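Local coordinates for putative secreted protein (Streptomyces sp. SirexAA-E, PDB 4PEY), which hydrolyses laminarin and laminarioligosaccharides as an exo-beta-1,3-glucanase, working from non-reducing ends and yielding glucose and laminaribiose, at residues A56-P61 and S76-G81; S111-A116 and R220-L225. The protein carries 1 engineered substitution. One frame throughout, in Å; residues are numbered along the deposited sequence.

Both contacts lie in the N-terminal half of the chain, and they follow one another: interaction 1 is complete before interaction 2 begins. Coming from the N terminus, the chain runs through 56-61, makes a short excursion of 14 residues that is mostly strand, and returns as 76-81 beside its start. It then enters 111-116, whose strand pairs with 75-79, so Ile77 N probably donates to Ser111 O while Asn114 ND2 reaches Gly81 O. Over a hundred residues later, with several strands passed, 220-225 comes back to meet Glu113 and Asn114. Interaction 1 thus joins two successive rungs of the strand stack, and interaction 2 ties the next rung to the turn leading into strand 224-228.

Interaction 1: A56-P61 and S76-G81; sequences ALMFKP and SIAGLG
Leu57 O is gripped from two directions: Ala78 N donates to it at 3.0 Å, and a water donates as well. The same water lies 2.7 Å from Ser76 OG, so it bridges the backbone of one strand to the hydroxyl of the next. Ile77 CA adds a CA-H...O contact to this oxygen. On either side of it the parallel ladder goes on, with Leu57 N bound to Ser76 O at 2.8 Å and Phe59 N to Ala78 O; the last rung, Leu80 N to Phe59 O, is weak. On one face of the sheet Phe59 CE1 rests 3.6 Å from Ile77 CD1, while Ala78 O lies at the edge of the ring, in its plane. Phe27 stacks on this ring, and Phe89 and Tyr64 meet it edge-to-face. Across the sheet, in the Met58 conformer modelled here, the chain turns at chi2 (-73°), which brings SD to within 3.9 Å of Ala78 CB; SD also touches Leu80 CD2, the two side chains crossing at about a right angle. Beyond the strands, Pro61 CD packs on Leu80 CB at 4.1 Å. Leu225 and Leu227 cover Leu80 from strand 224-228. Strands running 13° apart in strict register, with Leu57 beside Ile77 on one face, are as expected for successive coils of the right-handed parallel beta-helix of family 55 glycoside hydrolases.

Interaction 2: S111-A116 and R220-L225; sequences SAENLA and REKPFL
Glu113 and Lys222 form the charged part of the contact, a salt bridge with Lys222 NZ 2.8 Å from Glu113 OE1 on the syn lone pair of that oxygen. The lysine chain bends at both chi3 (73°) and chi4 (67°), and the second bend turns NZ back to Pro223 O, which it also donates to, at 2.9 Å. A water completes the polar network, donating to Glu113 OE2 and to Lys222 O at 2.8 Å each, so each carboxylate oxygen has its own link to the 220-225 segment. An alanine in place of Lys222 would probably leave the Glu113 carboxylate without this countercharge and Pro223 O without this donor. The remaining packing falls to Phe224. Its CB lies 3.9 Å from Glu113 OE2, and its CE1 is 3.7 Å from Asn114 ND2, the amide and ring planes being 53° apart. That amide nitrogen is bound to Gly79 O and Gly81 O, which hold it beside the ring. Here no strands pair: the side chains of Glu113 and Asn114, on a coil of the parallel beta-helix, meet the turn from strand 210-220 into strand 224-228, which pairs antiparallel with 231-243, a tertiary contact between a coil and that turn.

Interaction 1: A56-P61 and S76-G81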
loop_
_atom_site.group_PDB
_atom_site.type_symbol
_atom_site.label_atom_id
_atom_site.label_comp_id
_atom_site.label_asym_id
_atom_site.label_seq_id
_atom_site.Cartn_x
_atom_site.Cartn_y
_atom_site.Cartn_z
ATOM N N ALA A 56 18.043 -0.757 -0.037
ATOM C CA ALA A 56 17.503 -2.098 -0.259
ATOM C C ALA A 56 18.499 -3.119 0.259
ATOM O O ALA A 56 19.682 -3.066 -0.088
ATOM C CB ALA A 56 17.203 -2.349 -1.738
ATOM N N LEU A 57 18.021 -4.031 1.103
ATOM C CA LEU A 57 18.835 -5.123 1.635
ATOM C C LEU A 57 18.406 -6.401 0.924
ATOM O O LEU A 57 17.247 -6.812 1.016
ATOM C CB LEU A 57 18.659 -5.265 3.152
ATOM C CG LEU A 57 18.724 -3.965 3.963
ATOM C CD1 LEU A 57 18.413 -4.231 5.433
ATOM C CD2 LEU A 57 20.085 -3.289 3.795
ATOM N N MET A 58 19.331 -7.023 0.200
ATOM C CA MET A 58 19.017 -8.188 -0.622
ATOM C C MET A 58 19.867 -9.374 -0.208
ATOM O O MET A 58 21.082 -9.252 -0.097
ATOM C CB MET A 58 19.244 -7.871 -2.102
ATOM C CG MET A 58 18.219 -6.920 -2.694
ATOM S SD MET A 58 16.648 -7.763 -2.920
ATOM C CE MET A 58 15.727 -6.553 -3.859
ATOM N N PHE A 59 19.231 -10.517 0.004
ATOM C CA PHE A 59 19.937 -11.695 0.489
ATOM C C PHE A 59 19.912 -12.835 -0.521
ATOM O O PHE A 59 18.839 -13.304 -0.917
ATOM C CB PHE A 59 19.325 -12.147 1.821
ATOM C CG PHE A 59 19.610 -11.209 2.965
ATOM C CD1 PHE A 59 18.954 -9.987 3.072
ATOM C CD2 PHE A 59 20.543 -11.550 3.933
ATOM C CE1 PHE A 59 19.235 -9.122 4.122
ATOM C CE2 PHE A 59 20.819 -10.700 4.980
ATOM C CZ PHE A 59 20.170 -9.480 5.076
ATOM N N LYS A 60 21.100 -13.272 -0.940
ATOM C CA LYS A 60 21.220 -14.398 -1.868
ATOM C C LYS A 60 20.705 -15.679 -1.218
ATOM O O LYS A 60 20.726 -15.815 0.014
ATOM C CB LYS A 60 22.671 -14.585 -2.322
ATOM C CG LYS A 60 23.257 -13.390 -3.048
ATOM C CD LYS A 60 24.602 -13.731 -3.679
ATOM C CE LYS A 60 25.097 -12.584 -4.538
ATOM N NZ LYS A 60 26.333 -12.942 -5.295
ATOM N N PRO A 61 20.232 -16.629 -2.039
ATOM C CA PRO A 61 19.717 -17.879 -1.465
ATOM C C PRO A 61 20.711 -18.582 -0.548
ATOM O O PRO A 61 21.923 -18.590 -0.810
ATOM C CB PRO A 61 19.428 -18.736 -2.697
ATOM C CG PRO A 61 19.139 -17.757 -3.766
ATOM C CD PRO A 61 20.015 -16.562 -3.496
ATOM N N SER A 76 13.943 -1.598 2.349
ATOM C CA SER A 76 13.331 -2.846 1.912
ATOM C C SER A 76 14.273 -3.991 2.243
ATOM O O SER A 76 15.497 -3.828 2.210
ATOM C CB SER A 76 13.028 -2.838 0.407
ATOM O OG SER A 76 14.207 -2.659 -0.362
ATOM N N ILE A 77 13.709 -5.150 2.568
ATOM C CA ILE A 77 14.537 -6.338 2.754
ATOM C C ILE A 77 13.884 -7.492 2.014
ATOM O O ILE A 77 12.662 -7.637 2.026
ATOM C CB ILE A 77 14.754 -6.673 4.258
ATOM C CG1 ILE A 77 15.740 -7.834 4.415
ATOM C CG2 ILE A 77 13.432 -6.954 4.972
ATOM C CD1 ILE A 77 16.258 -7.983 5.832
ATOM N N ALA A 78 14.692 -8.281 1.322
ATOM C CA ALA A 78 14.149 -9.379 0.536
ATOM C C ALA A 78 15.169 -10.471 0.272
ATOM O O ALA A 78 16.382 -10.236 0.293
ATOM C CB ALA A 78 13.599 -8.856 -0.799
ATOM N N GLY A 79 14.652 -11.666 0.012
ATOM C CA GLY A 79 15.462 -12.769 -0.474
ATOM C C GLY A 79 15.489 -12.796 -1.993
ATOM O O GLY A 79 14.634 -12.206 -2.662
ATOM N N LEU A 80 16.477 -13.502 -2.532
ATOM C CA LEU A 80 16.709 -13.545 -3.970
ATOM C C LEU A 80 16.530 -14.952 -4.546
ATOM O O LEU A 80 17.028 -15.255 -5.625
ATOM C CB LEU A 80 18.113 -13.018 -4.289
ATOM C CG LEU A 80 18.357 -11.522 -4.066
ATOM C CD1 LEU A 80 19.860 -11.202 -4.088
ATOM C CD2 LEU A 80 17.606 -10.686 -5.110
ATOM N N GLY A 81 15.808 -15.806 -3.829
ATOM C CA GLY A 81 15.457 -17.108 -4.363
ATOM C C GLY A 81 14.200 -17.034 -5.208
ATOM O O GLY A 81 13.474 -16.039 -5.183
HETATM O O HOH W 1 15.135 -5.191 -0.731
#

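Interaction 2: S111-A116 and R220-L225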
loop_
_atom_site.group_PDB
_atom_site.type_symbol
_atom_site.label_atom_id
_atom_site.label_comp_id
_atom_site.label_asym_id
_atom_site.label_seq_id
_atom_site.Cartn_x
_atom_site.Cartn_y
_atom_site.Cartn_z
ATOM N N SER A 111 9.567 -2.501 3.757
ATOM C CA SER A 111 8.980 -3.723 3.209
ATOM C C SER A 111 9.806 -4.968 3.460
ATOM O O SER A 111 11.026 -4.894 3.604
ATOM C CB SER A 111 8.762 -3.573 1.697
ATOM O OG SER A 111 10.002 -3.404 1.027
ATOM N N ALA A 112 9.120 -6.111 3.489
ATOM C CA ALA A 112 9.756 -7.432 3.570
ATOM C C ALA A 112 9.147 -8.334 2.517
ATOM O O ALA A 112 7.927 -8.361 2.366
ATOM C CB ALA A 112 9.576 -8.052 4.956
ATOM N N GLU A 113 9.988 -9.071 1.795
ATOM C CA GLU A 113 9.503 -9.966 0.748
ATOM C C GLU A 113 10.402 -11.187 0.533
ATOM O O GLU A 113 11.623 -11.094 0.590
ATOM C CB GLU A 113 9.354 -9.184 -0.570
ATOM C CG GLU A 113 8.774 -9.969 -1.745
ATOM C CD GLU A 113 8.412 -9.074 -2.921
ATOM O OE1 GLU A 113 9.110 -8.054 -3.153
ATOM O OE2 GLU A 113 7.420 -9.384 -3.620
ATOM N N ASN A 114 9.781 -12.336 0.282
ATOM C CA ASN A 114 10.495 -13.494 -0.277
ATOM C C ASN A 114 11.586 -14.054 0.637
ATOM O O ASN A 114 12.691 -14.387 0.190
ATOM C CB ASN A 114 11.085 -13.124 -1.652
ATOM C CG ASN A 114 11.434 -14.349 -2.492
ATOM O OD1 ASN A 114 10.797 -15.397 -2.373
ATOM N ND2 ASN A 114 12.446 -14.216 -3.351
ATOM N N LEU A 115 11.247 -14.172 1.917
ATOM C CA LEU A 115 12.129 -14.759 2.923
ATOM C C LEU A 115 11.379 -15.775 3.764
ATOM O O LEU A 115 10.169 -15.637 3.985
ATOM C CB LEU A 115 12.703 -13.683 3.854
ATOM C CG LEU A 115 13.650 -12.640 3.271
ATOM C CD1 LEU A 115 13.741 -11.446 4.196
ATOM C CD2 LEU A 115 15.025 -13.249 3.056
ATOM N N ALA A 116 12.105 -16.777 4.256
ATOM C CA ALA A 116 11.588 -17.648 5.310
ATOM C C ALA A 116 12.238 -17.251 6.636
ATOM O O ALA A 116 13.452 -17.008 6.691
ATOM C CB ALA A 116 11.851 -19.117 4.994
ATOM N N ARG A 220 -2.683 -10.800 -8.787
ATOM C CA ARG A 220 -1.483 -11.122 -9.538
ATOM C C ARG A 220 -0.310 -10.716 -8.677
ATOM O O ARG A 220 -0.166 -9.543 -8.362
ATOM C CB ARG A 220 -1.457 -10.399 -10.879
ATOM C CG ARG A 220 -0.268 -10.790 -11.754
ATOM C CD ARG A 220 -0.395 -10.158 -13.135
ATOM N NE ARG A 220 -0.388 -8.696 -13.068
ATOM C CZ ARG A 220 -0.903 -7.899 -14.008
ATOM N NH1 ARG A 220 -1.471 -8.418 -15.095
ATOM N NH2 ARG A 220 -0.855 -6.578 -13.861
ATOM N N GLU A 221 0.510 -11.676 -8.264
ATOM C CA GLU A 221 1.539 -11.343 -7.292
ATOM C C GLU A 221 2.554 -10.353 -7.864
ATOM O O GLU A 221 2.857 -10.342 -9.071
ATOM C CB GLU A 221 2.237 -12.601 -6.769
ATOM C CG GLU A 221 1.290 -13.615 -6.127
ATOM C CD GLU A 221 0.362 -13.015 -5.058
ATOM O OE1 GLU A 221 0.738 -12.032 -4.380
ATOM O OE2 GLU A 221 -0.760 -13.547 -4.895
ATOM N N LYS A 222 3.049 -9.495 -6.981
ATOM C CA LYS A 222 3.996 -8.451 -7.356
ATOM C C LYS A 222 5.295 -9.027 -7.917
ATOM O O LYS A 222 5.843 -9.979 -7.360
ATOM C CB LYS A 222 4.296 -7.575 -6.140
ATOM C CG LYS A 222 5.113 -6.346 -6.461
ATOM C CD LYS A 222 5.507 -5.601 -5.190
ATOM C CE LYS A 222 6.579 -6.357 -4.426
ATOM N NZ LYS A 222 7.916 -6.431 -5.123
ATOM N N PRO A 223 5.792 -8.463 -9.034
ATOM C CA PRO A 223 7.095 -8.909 -9.538
ATOM C C PRO A 223 8.209 -8.654 -8.525
ATOM O O PRO A 223 8.115 -7.714 -7.722
ATOM C CB PRO A 223 7.296 -8.060 -10.802
ATOM C CG PRO A 223 5.890 -7.721 -11.249
ATOM C CD PRO A 223 5.132 -7.521 -9.959
ATOM N N PHE A 224 9.247 -9.478 -8.553
ATOM C CA PHE A 224 10.361 -9.301 -7.624
ATOM C C PHE A 224 11.682 -9.737 -8.252
ATOM O O PHE A 224 11.729 -10.624 -9.123
ATOM C CB PHE A 224 10.113 -10.069 -6.314
ATOM C CG PHE A 224 9.908 -11.547 -6.510
ATOM C CD1 PHE A 224 10.979 -12.430 -6.416
ATOM C CD2 PHE A 224 8.649 -12.056 -6.804
ATOM C CE1 PHE A 224 10.798 -13.797 -6.605
ATOM C CE2 PHE A 224 8.461 -13.424 -7.005
ATOM C CZ PHE A 224 9.538 -14.293 -6.904
ATOM N N LEU A 225 12.748 -9.082 -7.810
ATOM C CA LEU A 225 14.104 -9.408 -8.213
ATOM C C LEU A 225 14.554 -10.725 -7.587
ATOM O O LEU A 225 14.307 -10.972 -6.405
ATOM C CB LEU A 225 15.054 -8.281 -7.797
ATOM C CG LEU A 225 16.503 -8.362 -8.278
ATOM C CD1 LEU A 225 16.573 -8.129 -9.797
ATOM C CD2 LEU A 225 17.377 -7.350 -7.522
HETATM O O HOH W 2 5.385 -10.869 -4.743
#